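Local coordinates for 1-Cys peroxiredoxin (Vibrio vulnificus MO6-24/O, PDB 5K2I), which probably reduces hydrogen peroxide and other peroxides as a 1-Cys peroxiredoxin of the thioredoxin superfamily, and has been implicated in scavenging nitric oxide, at residues V134-V139 and E151-A156. Sequence-based numbering, arbitrary orientation. Where two conformers were deposited one is given.
Sequences VTTLNV and ETILAA
In the thioredoxin fold the C-terminal half runs strand, strand, helix, and this contact is where the helix returns over the last strand. V134-V139 is the second arm of the hairpin with strand 120-130, and E151-A156 runs along it roughly antiparallel, at 158°, with the two axes 10.1 Å apart at their closest. The spacing is bridged loosely, by side chains alone. T136 and N138 both point at the helix, and the ethyl arm of I153 reaches out opposite the two of them. I153 has CG1 beside its backbone N and CD1 folded over again (chi2 -67°), which swings that methyl out from the helix flank toward the strand; CD1 stops 4.4 Å from T136 CG2. On T136, CG2 is anti to the backbone N, while OG1 faces the last turn of the helix and rests 4.2 Å from A156 CB. One residue pair further along, the carboxamide of N138 crosses T152 obliquely and slides past I153 in the opposite sense. It lies against methyls, with N138 CG 4.4 Å from T152 CG2, so this part of the contact is van der Waals packing. T152 turns its hydroxyl elsewhere: OG1 is hydrogen-bonded to the backbone N of N149, just ahead of the helix. Only 166 Å² is buried, as befits a surface contact. At T135 and T136 the strand carries a classic beta bulge, both facing I128, while T135 OG1 is hydrogen-bonded to D130 OD2. Beneath the helix, T136 and A156 both rest on I128 of strand 120-130, and I153 reaches Y56 of helix 53-65, which L154 also meets through Q62 and L63. The short C-terminal helix is thus seated on the hairpin with helix 53-65 alongside.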
ATOM      1  N   VAL A 134      -9.033  11.237  22.352  1.00  8.02           N
ATOM      2  CA  VAL A 134      -7.958  10.747  21.493  1.00  7.16           C
ATOM      3  C   VAL A 134      -6.619  11.194  22.040  1.00 10.69           C
ATOM      4  O   VAL A 134      -6.320  12.381  22.049  1.00 11.52           O
ATOM      5  CB  VAL A 134      -8.132  11.254  20.058  1.00  8.52           C
ATOM      6  CG1 VAL A 134      -6.968  10.785  19.188  1.00 11.58           C
ATOM      7  CG2 VAL A 134      -9.465  10.760  19.501  1.00 10.15           C
ATOM      8  N   THR A 135      -5.804  10.265  22.530  1.00  8.67           N
ATOM      9  CA  THR A 135      -4.503  10.595  23.106  0.57  9.05           C
ATOM     10  C   THR A 135      -3.396  10.445  22.069  1.00 10.87           C
ATOM     11  O   THR A 135      -2.469  11.252  22.003  1.00 12.03           O
ATOM     12  CB  THR A 135      -4.204   9.702  24.317  0.57 11.03           C
ATOM     13  OG1 THR A 135      -5.175   9.965  25.336  0.57 14.38           O
ATOM     14  CG2 THR A 135      -2.808   9.967  24.856  0.57 11.29           C
ATOM     15  N   THR A 136      -3.512   9.390  21.259  1.00  9.38           N
ATOM     16  CA  THR A 136      -2.551   9.098  20.185  1.00 11.12           C
ATOM     17  C   THR A 136      -3.316   8.824  18.901  1.00  9.35           C
ATOM     18  O   THR A 136      -4.279   8.071  18.922  1.00  8.74           O
ATOM     19  CB  THR A 136      -1.669   7.872  20.508  1.00 13.18           C
ATOM     20  OG1 THR A 136      -0.855   8.144  21.656  1.00 14.61           O
ATOM     21  CG2 THR A 136      -0.769   7.538  19.332  1.00 16.73           C
ATOM     22  N   LEU A 137      -2.903   9.432  17.792  1.00  9.87           N
ATOM     23  CA  LEU A 137      -3.488   9.147  16.481  1.00 10.11           C
ATOM     24  C   LEU A 137      -2.372   9.035  15.456  1.00  8.75           C
ATOM     25  O   LEU A 137      -1.623  10.003  15.227  1.00 10.43           O
ATOM     26  CB  LEU A 137      -4.478  10.236  16.055  1.00  9.57           C
ATOM     27  CG  LEU A 137      -4.943  10.179  14.592  1.00  9.65           C
ATOM     28  CD1 LEU A 137      -5.716   8.903  14.300  1.00 10.48           C
ATOM     29  CD2 LEU A 137      -5.808  11.385  14.286  1.00 12.88           C
ATOM     30  N   ASN A 138      -2.258   7.854  14.847  1.00  8.28           N
ATOM     31  CA  ASN A 138      -1.282   7.604  13.788  1.00  8.18           C
ATOM     32  C   ASN A 138      -2.031   7.299  12.507  1.00  8.97           C
ATOM     33  O   ASN A 138      -2.793   6.340  12.457  1.00 10.69           O
ATOM     34  CB  ASN A 138      -0.355   6.430  14.140  1.00 10.33           C
ATOM     35  CG  ASN A 138       0.478   6.678  15.382  1.00 13.26           C
ATOM     36  OD1 ASN A 138       0.817   7.812  15.694  1.00 15.59           O
ATOM     37  ND2 ASN A 138       0.823   5.603  16.093  1.00 17.87           N
ATOM     38  N   VAL A 139      -1.827   8.114  11.476  1.00  9.10           N
ATOM     39  CA  VAL A 139      -2.529   7.959  10.205  1.00  8.48           C
ATOM     40  C   VAL A 139      -1.542   7.524   9.124  1.00 10.06           C
ATOM     41  O   VAL A 139      -0.423   8.053   9.045  1.00 12.33           O
ATOM     42  CB  VAL A 139      -3.233   9.280   9.793  1.00  9.47           C
ATOM     43  CG1 VAL A 139      -3.997   9.092   8.502  1.00 10.30           C
ATOM     44  CG2 VAL A 139      -4.176   9.751  10.910  1.00 10.48           C
ATOM     45  N   GLU A 151       2.883  -2.253  16.651  1.00 12.82           N
ATOM     46  CA  GLU A 151       4.062  -1.998  17.486  1.00 14.57           C
ATOM     47  C   GLU A 151       4.229  -0.517  17.801  1.00 13.56           C
ATOM     48  O   GLU A 151       4.704  -0.167  18.881  1.00 15.33           O
ATOM     49  CB  GLU A 151       5.346  -2.512  16.821  1.00 14.95           C
ATOM     50  CG  GLU A 151       5.503  -4.021  16.820  1.00 17.30           C
ATOM     51  CD  GLU A 151       5.945  -4.611  18.160  1.00 18.81           C
ATOM     52  OE1 GLU A 151       6.288  -3.857  19.102  1.00 19.39           O
ATOM     53  OE2 GLU A 151       5.956  -5.856  18.266  1.00 23.29           O
ATOM     54  N   THR A 152       3.864   0.346  16.856  1.00 12.70           N
ATOM     55  CA  THR A 152       3.921   1.787  17.084  1.00 14.06           C
ATOM     56  C   THR A 152       3.009   2.151  18.246  1.00 13.68           C
ATOM     57  O   THR A 152       3.372   2.954  19.103  1.00 13.90           O
ATOM     58  CB  THR A 152       3.499   2.589  15.844  1.00 14.72           C
ATOM     59  OG1 THR A 152       4.077   1.999  14.675  1.00 14.58           O
ATOM     60  CG2 THR A 152       3.953   4.044  15.962  1.00 15.68           C
ATOM     61  N   ILE A 153       1.827   1.547  18.267  1.00 12.37           N
ATOM     62  CA  ILE A 153       0.867   1.785  19.338  1.00 11.94           C
ATOM     63  C   ILE A 153       1.390   1.234  20.666  1.00 13.84           C
ATOM     64  O   ILE A 153       1.327   1.906  21.695  1.00 13.88           O
ATOM     65  CB  ILE A 153      -0.504   1.157  18.995  1.00 10.93           C
ATOM     66  CG1 ILE A 153      -1.173   1.921  17.841  1.00 10.82           C
ATOM     67  CG2 ILE A 153      -1.412   1.100  20.228  1.00 10.89           C
ATOM     68  CD1 ILE A 153      -1.586   3.346  18.184  1.00 13.94           C
ATOM     69  N   LEU A 154       1.922   0.017  20.631  1.00 13.43           N
ATOM     70  CA  LEU A 154       2.488  -0.590  21.826  1.00 14.22           C
ATOM     71  C   LEU A 154       3.562   0.307  22.442  1.00 17.61           C
ATOM     72  O   LEU A 154       3.612   0.483  23.657  1.00 18.53           O
ATOM     73  CB  LEU A 154       3.063  -1.971  21.498  1.00 16.13           C
ATOM     74  CG  LEU A 154       3.693  -2.721  22.670  1.00 17.28           C
ATOM     75  CD1 LEU A 154       2.646  -3.056  23.734  1.00 16.05           C
ATOM     76  CD2 LEU A 154       4.389  -3.979  22.181  1.00 20.89           C
ATOM     77  N   ALA A 155       4.401   0.896  21.598  1.00 14.41           N
ATOM     78  CA  ALA A 155       5.484   1.742  22.082  1.00 17.67           C
ATOM     79  C   ALA A 155       4.963   3.068  22.628  1.00 18.30           C
ATOM     80  O   ALA A 155       5.582   3.676  23.502  1.00 21.03           O
ATOM     81  CB  ALA A 155       6.492   1.987  20.982  1.00 19.51           C
ATOM     82  N   ALA A 156       3.822   3.517  22.115  1.00 17.30           N
ATOM     83  CA  ALA A 156       3.235   4.768  22.588  1.00 19.21           C
ATOM     84  C   ALA A 156       2.715   4.600  24.006  1.00 24.33           C
ATOM     85  O   ALA A 156       2.601   5.569  24.754  1.00 31.09           O
ATOM     86  CB  ALA A 156       2.121   5.224  21.662  1.00 18.90           C
TER